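Local atomic coordinates of protein ACDH-11, isoform b (Caenorhabditis elegans, PDB entry 4Y9J), a protein that belongs to the acyl-CoA dehydrogenase family of flavoproteins and binds flavin-adenine dinucleotide between its subunits. Residues H218-F223 with Q270-K275; L257-R260 with N265-G268; D213-H218 with S253-K258. All coordinates share one frame; numbering follows the deposited sequence.

Interaction 1 of 3, residues H218-F223 with Q270-K275. With FAD (flavin-adenine dinucleotide), chain E.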
loop_
_atom_site.group_PDB
_atom_site.type_symbol
_atom_site.label_atom_id
_atom_site.label_comp_id
_atom_site.label_asym_id
_atom_site.label_seq_id
_atom_site.Cartn_x
_atom_site.Cartn_y
_atom_site.Cartn_z
ATOM N N HIS B 218 -19.104 -18.103 23.663
ATOM C CA HIS B 218 -19.800 -17.061 22.913
ATOM C C HIS B 218 -19.423 -15.714 23.502
ATOM O O HIS B 218 -19.766 -15.413 24.676
ATOM C CB HIS B 218 -21.324 -17.296 22.961
ATOM C CG HIS B 218 -21.766 -18.505 22.198
ATOM N ND1 HIS B 218 -21.857 -19.765 22.771
ATOM C CD2 HIS B 218 -22.165 -18.648 20.922
ATOM C CE1 HIS B 218 -22.242 -20.633 21.866
ATOM N NE2 HIS B 218 -22.439 -19.983 20.737
ATOM N N GLY B 219 -18.712 -14.933 22.745
ATOM C CA GLY B 219 -18.205 -13.636 23.229
ATOM C C GLY B 219 -17.410 -12.900 22.208
ATOM O O GLY B 219 -17.221 -13.411 21.049
ATOM N N TYR B 220 -16.901 -11.723 22.601
ATOM C CA TYR B 220 -16.116 -10.906 21.735
ATOM C C TYR B 220 -14.797 -10.552 22.424
ATOM O O TYR B 220 -14.840 -9.904 23.484
ATOM C CB TYR B 220 -16.874 -9.634 21.358
ATOM C CG TYR B 220 -16.279 -8.896 20.167
ATOM C CD1 TYR B 220 -15.143 -8.097 20.252
ATOM C CD2 TYR B 220 -16.930 -8.938 18.966
ATOM C CE1 TYR B 220 -14.660 -7.413 19.141
ATOM C CE2 TYR B 220 -16.420 -8.319 17.847
ATOM C CZ TYR B 220 -15.325 -7.533 17.921
ATOM O OH TYR B 220 -14.875 -6.947 16.756
ATOM N N LYS B 221 -13.661 -11.004 21.904
ATOM C CA LYS B 221 -12.372 -10.703 22.510
ATOM C C LYS B 221 -11.794 -9.493 21.776
ATOM O O LYS B 221 -11.565 -9.505 20.574
ATOM C CB LYS B 221 -11.481 -11.917 22.447
ATOM C CG LYS B 221 -12.061 -13.077 23.207
ATOM C CD LYS B 221 -12.219 -12.764 24.723
ATOM C CE LYS B 221 -12.913 -13.882 25.456
ATOM N NZ LYS B 221 -12.821 -13.658 26.925
ATOM N N TRP B 222 -11.574 -8.424 22.511
ATOM C CA TRP B 222 -11.297 -7.108 21.927
ATOM C C TRP B 222 -9.858 -6.904 21.547
ATOM O O TRP B 222 -9.611 -6.110 20.646
ATOM C CB TRP B 222 -11.773 -6.036 22.920
ATOM C CG TRP B 222 -11.612 -4.603 22.599
ATOM C CD1 TRP B 222 -11.154 -3.649 23.491
ATOM C CD2 TRP B 222 -12.085 -3.891 21.459
ATOM N NE1 TRP B 222 -11.188 -2.405 22.916
ATOM C CE2 TRP B 222 -11.789 -2.513 21.678
ATOM C CE3 TRP B 222 -12.765 -4.256 20.283
ATOM C CZ2 TRP B 222 -12.100 -1.535 20.734
ATOM C CZ3 TRP B 222 -13.057 -3.281 19.336
ATOM C CH2 TRP B 222 -12.712 -1.936 19.563
ATOM N N PHE B 223 -8.924 -7.528 22.270
ATOM C CA PHE B 223 -7.511 -7.568 21.906
ATOM C C PHE B 223 -7.068 -9.010 22.080
ATOM O O PHE B 223 -7.077 -9.500 23.225
ATOM C CB PHE B 223 -6.555 -6.735 22.793
ATOM C CG PHE B 223 -6.625 -5.233 22.559
ATOM C CD1 PHE B 223 -7.740 -4.493 22.957
ATOM C CD2 PHE B 223 -5.622 -4.575 21.856
ATOM C CE1 PHE B 223 -7.787 -3.091 22.696
ATOM C CE2 PHE B 223 -5.697 -3.201 21.598
ATOM C CZ PHE B 223 -6.779 -2.485 22.016
ATOM N N GLN B 270 -14.052 -16.195 14.504
ATOM C CA GLN B 270 -13.855 -15.365 13.319
ATOM C C GLN B 270 -13.011 -14.200 13.716
ATOM O O GLN B 270 -13.172 -13.632 14.860
ATOM C CB GLN B 270 -15.193 -14.843 12.747
ATOM C CG GLN B 270 -15.885 -15.851 11.854
ATOM C CD GLN B 270 -17.127 -15.249 11.206
ATOM O OE1 GLN B 270 -17.420 -14.107 11.414
ATOM N NE2 GLN B 270 -17.845 -16.028 10.517
ATOM N N MET B 271 -12.070 -13.837 12.871
ATOM C CA MET B 271 -11.258 -12.704 13.166
ATOM C C MET B 271 -11.916 -11.486 12.514
ATOM O O MET B 271 -11.993 -11.349 11.266
ATOM C CB MET B 271 -9.860 -12.893 12.635
ATOM C CG MET B 271 -9.090 -14.135 13.114
ATOM S SD MET B 271 -7.328 -14.022 12.663
ATOM C CE MET B 271 -6.901 -15.708 13.042
ATOM N N VAL B 272 -12.374 -10.576 13.325
ATOM C CA VAL B 272 -13.110 -9.431 12.814
ATOM C C VAL B 272 -12.194 -8.486 12.071
ATOM O O VAL B 272 -12.584 -8.010 11.003
ATOM C CB VAL B 272 -13.887 -8.708 13.956
ATOM C CG1 VAL B 272 -14.634 -7.487 13.418
ATOM C CG2 VAL B 272 -14.872 -9.657 14.601
ATOM N N ARG B 273 -11.044 -8.142 12.645
ATOM C CA ARG B 273 -10.019 -7.316 12.050
ATOM C C ARG B 273 -8.709 -7.449 12.775
ATOM O O ARG B 273 -8.683 -7.960 13.889
ATOM C CB ARG B 273 -10.451 -5.813 12.042
ATOM C CG ARG B 273 -10.561 -5.318 13.459
ATOM C CD ARG B 273 -11.354 -4.041 13.597
ATOM N NE ARG B 273 -10.575 -2.985 13.149
ATOM C CZ ARG B 273 -9.978 -2.083 13.927
ATOM N NH1 ARG B 273 -10.098 -2.106 15.203
ATOM N NH2 ARG B 273 -9.290 -1.107 13.359
ATOM N N LEU B 274 -7.615 -7.035 12.146
ATOM C CA LEU B 274 -6.390 -6.821 12.838
ATOM C C LEU B 274 -6.353 -5.382 13.359
ATOM O O LEU B 274 -6.848 -4.465 12.644
ATOM C CB LEU B 274 -5.150 -7.094 12.016
ATOM C CG LEU B 274 -5.048 -8.533 11.515
ATOM C CD1 LEU B 274 -3.770 -8.671 10.671
ATOM C CD2 LEU B 274 -5.162 -9.536 12.627
ATOM N N LYS B 275 -5.811 -5.196 14.560
ATOM C CA LYS B 275 -5.579 -3.836 15.053
ATOM C C LYS B 275 -4.538 -3.099 14.211
ATOM O O LYS B 275 -3.581 -3.665 13.648
ATOM C CB LYS B 275 -5.107 -3.843 16.507
ATOM C CG LYS B 275 -6.026 -4.497 17.518
ATOM C CD LYS B 275 -7.365 -3.749 17.630
ATOM C CE LYS B 275 -8.088 -4.347 18.795
ATOM N NZ LYS B 275 -9.383 -3.706 19.053
HETATM P PA FAD E . -8.944 0.916 30.559
HETATM O O1A FAD E . -8.967 0.122 31.864
HETATM O O2A FAD E . -10.294 1.284 29.921
HETATM O O5B FAD E . -8.279 2.367 30.813
HETATM C C5B FAD E . -6.964 2.436 31.353
HETATM C C4B FAD E . -6.879 3.704 32.155
HETATM O O4B FAD E . -7.888 3.575 33.180
HETATM C C3B FAD E . -5.548 3.928 32.798
HETATM O O3B FAD E . -5.353 5.339 33.192
HETATM C C2B FAD E . -5.790 3.198 34.105
HETATM O O2B FAD E . -4.860 3.605 35.123
HETATM C C1B FAD E . -7.236 3.645 34.430
HETATM N N9A FAD E . -7.860 2.785 35.452
HETATM C C8A FAD E . -8.397 1.538 35.262
HETATM N N7A FAD E . -8.819 1.033 36.457
HETATM C C5A FAD E . -8.598 1.986 37.415
HETATM C C6A FAD E . -8.819 2.097 38.859
HETATM N N6A FAD E . -9.416 1.077 39.537
HETATM N N1A FAD E . -8.421 3.248 39.456
HETATM C C2A FAD E . -7.818 4.236 38.785
HETATM N N3A FAD E . -7.591 4.212 37.472
HETATM C C4A FAD E . -7.959 3.126 36.754
HETATM N N1 FAD E . -5.379 -8.059 26.187
HETATM C C2 FAD E . -5.569 -9.411 26.116
HETATM O O2 FAD E . -6.325 -9.931 26.977
HETATM N N3 FAD E . -4.941 -10.193 25.303
HETATM C C4 FAD E . -4.095 -9.812 24.375
HETATM O O4 FAD E . -3.561 -10.598 23.624
HETATM C C4X FAD E . -3.834 -8.328 24.355
HETATM N N5 FAD E . -3.044 -7.829 23.304
HETATM C C5X FAD E . -2.894 -6.417 23.378
HETATM C C6 FAD E . -2.042 -5.876 22.368
HETATM C C7 FAD E . -1.804 -4.461 22.380
HETATM C C7M FAD E . -0.871 -3.964 21.324
HETATM C C8 FAD E . -2.501 -3.645 23.353
HETATM C C8M FAD E . -2.278 -2.123 23.352
HETATM C C9 FAD E . -3.336 -4.162 24.337
HETATM C C9A FAD E . -3.578 -5.575 24.355
HETATM N N10 FAD E . -4.430 -6.098 25.288
HETATM C C10 FAD E . -4.591 -7.505 25.269
HETATM C "C1'" FAD E . -5.174 -5.279 26.176
HETATM C "C2'" FAD E . -4.510 -4.678 27.421
HETATM O "O2'" FAD E . -4.337 -5.626 28.456
HETATM C "C3'" FAD E . -5.382 -3.528 27.915
HETATM O "O3'" FAD E . -5.309 -2.559 26.900
HETATM C "C4'" FAD E . -4.899 -3.003 29.254
HETATM O "O4'" FAD E . -4.991 -3.998 30.276
HETATM C "C5'" FAD E . -5.665 -1.736 29.653
HETATM O "O5'" FAD E . -7.119 -2.036 29.737
HETATM P P FAD E . -8.130 -1.154 28.757
HETATM O O1P FAD E . -7.542 -1.148 27.402
HETATM O O2P FAD E . -9.530 -1.658 29.003
HETATM O O3P FAD E . -7.999 0.338 29.416
#
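Tyr220 meets Val272 where two strands of the beta domain of the acyl-CoA dehydrogenase fold, 214-225 and 269-274, run side by side without pairing; strand 285-298 pairs with both. The tyrosine ring crosses the valine at about a right angle, its CE2 lying 3.8 Å from Val272 CG2. Its OH is hydrogen-bonded to Glu287 on that shared strand and also rests on the valine methyls, 3.4 Å from Val272 CG1.

At Trp222 the chain turns a corner. With CG anti to the backbone N (chi1 180°), the indole lies beside its own carbonyl, and Lys275 NZ reaches both: it makes a weak hydrogen bond to Trp222 O and sits 3.5 Å from the centroid of the Trp222 six-membered ring as a cation-pi contact. The same ammonium group makes a salt bridge with Glu287.

Phe223 offers Lys275 a second aromatic face, while its CB and ring also touch the flavin and its O lies 3.1 Å from FAD N3. Met427 of the second subunit packs on both residues. Bent at chi2 (-64°), the lysine chain brings its last methylene over the phenyl ring, Lys275 CE standing 3.8 Å from the Phe223 centroid.

Interaction 2 of 3, residues L257-R260 with N265-G268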
loop_
_atom_site.group_PDB
_atom_site.type_symbol
_atom_site.label_atom_id
_atom_site.label_comp_id
_atom_site.label_asym_id
_atom_site.label_seq_id
_atom_site.Cartn_x
_atom_site.Cartn_y
_atom_site.Cartn_z
ATOM N N LEU B 257 -8.292 -23.567 25.271
ATOM C CA LEU B 257 -8.741 -24.011 23.952
ATOM C C LEU B 257 -7.693 -24.057 22.894
ATOM O O LEU B 257 -6.658 -23.356 22.991
ATOM C CB LEU B 257 -9.919 -23.200 23.429
ATOM C CG LEU B 257 -9.716 -21.765 22.960
ATOM C CD1 LEU B 257 -10.787 -21.350 21.973
ATOM C CD2 LEU B 257 -9.737 -20.815 24.070
ATOM N N LYS B 258 -7.949 -24.904 21.889
ATOM C CA LYS B 258 -7.165 -24.938 20.670
ATOM C C LYS B 258 -7.752 -23.902 19.696
ATOM O O LYS B 258 -8.961 -23.859 19.541
ATOM C CB LYS B 258 -7.171 -26.301 19.987
ATOM C CG LYS B 258 -6.134 -27.250 20.529
ATOM C CD LYS B 258 -6.169 -28.537 19.784
ATOM C CE LYS B 258 -5.437 -28.475 18.435
ATOM N NZ LYS B 258 -4.032 -28.049 18.535
ATOM N N ILE B 259 -6.893 -23.103 19.080
ATOM C CA ILE B 259 -7.331 -21.995 18.228
ATOM C C ILE B 259 -7.852 -22.587 16.908
ATOM O O ILE B 259 -8.856 -22.114 16.337
ATOM C CB ILE B 259 -6.204 -20.985 18.053
ATOM C CG1 ILE B 259 -5.898 -20.347 19.418
ATOM C CG2 ILE B 259 -6.564 -19.877 17.047
ATOM C CD1 ILE B 259 -4.771 -19.309 19.384
ATOM N N ARG B 260 -7.208 -23.638 16.429
ATOM C CA ARG B 260 -7.551 -24.276 15.151
ATOM C C ARG B 260 -7.744 -25.746 15.348
ATOM O O ARG B 260 -7.117 -26.352 16.196
ATOM C CB ARG B 260 -6.469 -24.027 14.078
ATOM C CG ARG B 260 -6.344 -22.546 13.722
ATOM C CD ARG B 260 -5.190 -22.190 12.711
ATOM N NE ARG B 260 -5.185 -20.736 12.548
ATOM C CZ ARG B 260 -4.655 -19.851 13.419
ATOM N NH1 ARG B 260 -3.942 -20.225 14.497
ATOM N NH2 ARG B 260 -4.833 -18.541 13.164
ATOM N N ASN B 265 -8.781 -25.312 10.465
ATOM C CA ASN B 265 -9.887 -24.367 10.486
ATOM C C ASN B 265 -10.030 -23.771 11.872
ATOM O O ASN B 265 -9.822 -24.447 12.872
ATOM C CB ASN B 265 -11.194 -25.049 10.160
ATOM C CG ASN B 265 -11.215 -25.659 8.768
ATOM O OD1 ASN B 265 -10.683 -25.129 7.826
ATOM N ND2 ASN B 265 -11.806 -26.786 8.674
ATOM N N LEU B 266 -10.436 -22.514 11.924
ATOM C CA LEU B 266 -10.706 -21.884 13.210
ATOM C C LEU B 266 -11.749 -22.580 14.042
ATOM O O LEU B 266 -12.775 -23.048 13.571
ATOM C CB LEU B 266 -11.060 -20.382 13.028
ATOM C CG LEU B 266 -9.839 -19.587 12.626
ATOM C CD1 LEU B 266 -10.213 -18.201 12.138
ATOM C CD2 LEU B 266 -8.925 -19.477 13.832
ATOM N N ASN B 267 -11.463 -22.675 15.334
ATOM C CA ASN B 267 -12.352 -23.336 16.262
ATOM C C ASN B 267 -13.479 -22.385 16.763
ATOM O O ASN B 267 -13.348 -21.825 17.812
ATOM C CB ASN B 267 -11.519 -23.941 17.461
ATOM C CG ASN B 267 -12.357 -24.429 18.629
ATOM O OD1 ASN B 267 -13.512 -24.808 18.520
ATOM N ND2 ASN B 267 -11.735 -24.398 19.807
ATOM N N GLY B 268 -14.594 -22.285 16.027
ATOM C CA GLY B 268 -15.746 -21.432 16.396
ATOM C C GLY B 268 -15.368 -19.921 16.474
ATOM O O GLY B 268 -15.924 -19.200 17.291
#
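A turn contact, in which Asn267 bonds back to Lys258 and Ile259, closes the connection between strands 252-258 and 269-274 in the beta domain. Two hydrogen bonds from Asn267 hold it. The side-chain amide donates through ND2 to Lys258 O at 2.8 Å, almost straight on to the carbonyl and with the acceptor close to the amide plane. One residue further along, the backbone N of Asn267 reaches Ile259 O, also at 2.8 Å, this time tilted 29° from the carbonyl plane. The first torsion of Asn267, 169°, turns its amide beside the carbonyl carbon and back over the end of the strand, where ND2 also touches the methyl Leu257 CD1. ND2 has a second acceptor in Ile294 O, so a single amide nitrogen joins the turn to strand 285-298 as well.

Just before Asn267, a single backbone bridge sets Arg260 against Leu266, and Arg260 CA comes within 3.2 Å of Asn265 O in a CA-H...O contact. Leu266 CD2 touches two neighbours: it lies 4.0 Å from Ile259 CG2 and over one face of the Arg260 guanidinium. The arginine runs alongside this leucine, extended from CG to NE, and its NH2 bonds to Val227 O. With its side chain bonded to the backbone at the end of strand 252-258, Asn267 is the centre of an inverse gamma turn in this strand connection of the acyl-CoA dehydrogenase middle domain.

Interaction 3 of 3, residues D213-H218 with S253-K258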
loop_
_atom_site.group_PDB
_atom_site.type_symbol
_atom_site.label_atom_id
_atom_site.label_comp_id
_atom_site.label_asym_id
_atom_site.label_seq_id
_atom_site.Cartn_x
_atom_site.Cartn_y
_atom_site.Cartn_z
ATOM N N ASP B 213 -16.658 -31.152 31.335
ATOM C CA ASP B 213 -15.960 -29.853 31.501
ATOM C C ASP B 213 -15.683 -29.128 30.179
ATOM O O ASP B 213 -14.926 -28.132 30.149
ATOM C CB ASP B 213 -14.691 -30.090 32.302
ATOM C CG ASP B 213 -15.009 -30.586 33.706
ATOM O OD1 ASP B 213 -15.938 -30.020 34.327
ATOM O OD2 ASP B 213 -14.379 -31.543 34.163
ATOM N N THR B 214 -16.285 -29.641 29.106
ATOM C CA THR B 214 -16.199 -29.058 27.749
ATOM C C THR B 214 -17.382 -28.124 27.490
ATOM O O THR B 214 -18.523 -28.517 27.687
ATOM C CB THR B 214 -16.240 -30.177 26.722
ATOM O OG1 THR B 214 -15.166 -31.072 26.996
ATOM C CG2 THR B 214 -16.116 -29.620 25.304
ATOM N N TYR B 215 -17.092 -26.913 27.043
ATOM C CA TYR B 215 -18.059 -25.855 26.853
ATOM C C TYR B 215 -17.875 -25.234 25.426
ATOM O O TYR B 215 -16.807 -25.351 24.769
ATOM C CB TYR B 215 -17.859 -24.722 27.891
ATOM C CG TYR B 215 -18.183 -25.125 29.304
ATOM C CD1 TYR B 215 -17.343 -26.012 30.000
ATOM C CD2 TYR B 215 -19.369 -24.692 29.923
ATOM C CE1 TYR B 215 -17.668 -26.449 31.284
ATOM C CE2 TYR B 215 -19.709 -25.138 31.182
ATOM C CZ TYR B 215 -18.868 -26.016 31.854
ATOM O OH TYR B 215 -19.215 -26.427 33.117
ATOM N N ARG B 216 -18.924 -24.532 25.007
ATOM C CA ARG B 216 -19.013 -23.715 23.770
ATOM C C ARG B 216 -18.919 -22.289 24.263
ATOM O O ARG B 216 -19.736 -21.925 25.098
ATOM C CB ARG B 216 -20.448 -23.835 23.217
ATOM C CG ARG B 216 -20.716 -24.794 22.122
ATOM C CD ARG B 216 -22.061 -24.442 21.458
ATOM N NE ARG B 216 -23.275 -24.740 22.235
ATOM C CZ ARG B 216 -24.269 -23.894 22.566
ATOM N NH1 ARG B 216 -24.279 -22.600 22.280
ATOM N NH2 ARG B 216 -25.313 -24.369 23.204
ATOM N N LEU B 217 -17.981 -21.501 23.752
ATOM C CA LEU B 217 -17.850 -20.101 24.133
ATOM C C LEU B 217 -18.487 -19.152 23.108
ATOM O O LEU B 217 -18.308 -19.308 21.888
ATOM C CB LEU B 217 -16.376 -19.686 24.336
ATOM C CG LEU B 217 -15.548 -20.521 25.298
ATOM C CD1 LEU B 217 -14.139 -19.991 25.469
ATOM C CD2 LEU B 217 -16.263 -20.717 26.662
ATOM N N HIS B 218 -19.104 -18.103 23.663
ATOM C CA HIS B 218 -19.800 -17.061 22.913
ATOM C C HIS B 218 -19.423 -15.714 23.502
ATOM O O HIS B 218 -19.766 -15.413 24.676
ATOM C CB HIS B 218 -21.324 -17.296 22.961
ATOM C CG HIS B 218 -21.766 -18.505 22.198
ATOM N ND1 HIS B 218 -21.857 -19.765 22.771
ATOM C CD2 HIS B 218 -22.165 -18.648 20.922
ATOM C CE1 HIS B 218 -22.242 -20.633 21.866
ATOM N NE2 HIS B 218 -22.439 -19.983 20.737
ATOM N N SER B 253 -14.859 -18.105 35.041
ATOM C CA SER B 253 -14.055 -19.302 35.076
ATOM C C SER B 253 -12.999 -19.276 33.968
ATOM O O SER B 253 -13.114 -18.537 32.966
ATOM C CB SER B 253 -14.967 -20.519 34.972
ATOM O OG SER B 253 -15.993 -20.554 36.005
ATOM N N LEU B 254 -11.963 -20.083 34.149
ATOM C CA LEU B 254 -10.847 -20.156 33.207
ATOM C C LEU B 254 -11.020 -21.324 32.247
ATOM O O LEU B 254 -11.487 -22.371 32.649
ATOM C CB LEU B 254 -9.539 -20.349 33.988
ATOM C CG LEU B 254 -8.248 -20.368 33.172
ATOM C CD1 LEU B 254 -8.013 -19.058 32.450
ATOM C CD2 LEU B 254 -7.083 -20.700 34.084
ATOM N N PHE B 255 -10.587 -21.121 31.001
ATOM C CA PHE B 255 -10.716 -22.089 29.920
ATOM C C PHE B 255 -9.467 -22.166 29.105
ATOM O O PHE B 255 -8.758 -21.167 28.898
ATOM C CB PHE B 255 -11.889 -21.754 28.959
ATOM C CG PHE B 255 -13.228 -21.803 29.608
ATOM C CD1 PHE B 255 -13.682 -20.726 30.337
ATOM C CD2 PHE B 255 -14.007 -22.924 29.529
ATOM C CE1 PHE B 255 -14.905 -20.768 30.979
ATOM C CE2 PHE B 255 -15.265 -22.980 30.164
ATOM C CZ PHE B 255 -15.703 -21.885 30.888
ATOM N N LEU B 256 -9.255 -23.342 28.584
ATOM C CA LEU B 256 -8.149 -23.638 27.690
ATOM C C LEU B 256 -8.744 -24.129 26.398
ATOM O O LEU B 256 -9.605 -25.022 26.453
ATOM C CB LEU B 256 -7.226 -24.751 28.249
ATOM C CG LEU B 256 -6.045 -25.176 27.358
ATOM C CD1 LEU B 256 -5.002 -24.094 27.186
ATOM C CD2 LEU B 256 -5.402 -26.471 27.918
ATOM N N LEU B 257 -8.292 -23.567 25.271
ATOM C CA LEU B 257 -8.741 -24.011 23.952
ATOM C C LEU B 257 -7.693 -24.057 22.894
ATOM O O LEU B 257 -6.658 -23.356 22.991
ATOM C CB LEU B 257 -9.919 -23.200 23.429
ATOM C CG LEU B 257 -9.716 -21.765 22.960
ATOM C CD1 LEU B 257 -10.787 -21.350 21.973
ATOM C CD2 LEU B 257 -9.737 -20.815 24.070
ATOM N N LYS B 258 -7.949 -24.904 21.889
ATOM C CA LYS B 258 -7.165 -24.938 20.670
ATOM C C LYS B 258 -7.752 -23.902 19.696
ATOM O O LYS B 258 -8.961 -23.859 19.541
ATOM C CB LYS B 258 -7.171 -26.301 19.987
ATOM C CG LYS B 258 -6.134 -27.250 20.529
ATOM C CD LYS B 258 -6.169 -28.537 19.784
ATOM C CE LYS B 258 -5.437 -28.475 18.435
ATOM N NZ LYS B 258 -4.032 -28.049 18.535
#
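Phe255 directs the edge of its ring at the face of Tyr215, an offset edge-to-face pair within the beta domain of the acyl-CoA dehydrogenase fold. The ring centroids are 5.5 Å apart and the planes are inclined at 75°. A single ring atom does the touching: Phe255 CE2 lies 3.7 Å from Tyr215 CD1 and equally close to Tyr215 CG, so the phenyl ring meets the near end of the tyrosine, next to its CB, and leaves the hydroxyl end alone. Both aromatic residues carry CG anti to the carbonyl carbon, and the side chains reach inward and cross at about a right angle. Tyr215 CA is 8.8 Å from Phe255 CA.

The backbones are therefore too far apart to pair, and side chains alone bridge the gap between strands 214-225 and 252-258. Each strand instead bonds to strand 285-298, and the sheet curls to bring them face to face. Other strands complete the buried apolar cluster: Ala207 packs against both Leu217 and Phe255, Ala236 also lies on Phe255, and Ile238 on Tyr215.

Leu217 is two residues on from Tyr215 and its CB likewise points across the gap. It covers a face of the phenyl ring while the tyrosine meets the rim, a CH-pi contact in which Leu217 CD2 stands 4.2 Å from the Phe255 centroid, only 6° off the ring normal.

How the interactions relate
Strand 214-225 comes first in the chain and serves two contacts. The segment 213-218, which leads into and opens this strand, faces 253-258 in interaction 3, closing a loop of 34 intervening residues; its later part, 218-223, meets 270-275 in interaction 1 across 46. Because their segments alternate along the sequence, these two contacts cross, sharing His218. Interaction 2 begins where interaction 3 ends, at Leu257 and Lys258, and closes just four residues; it falls wholly within the span of interaction 1, which it touches through Met271 CE, 3.5 Å from Arg260 NH2. Together they tie three strands of one curled sheet, from its apolar interior to the flavin-adenine dinucleotide beside Phe223.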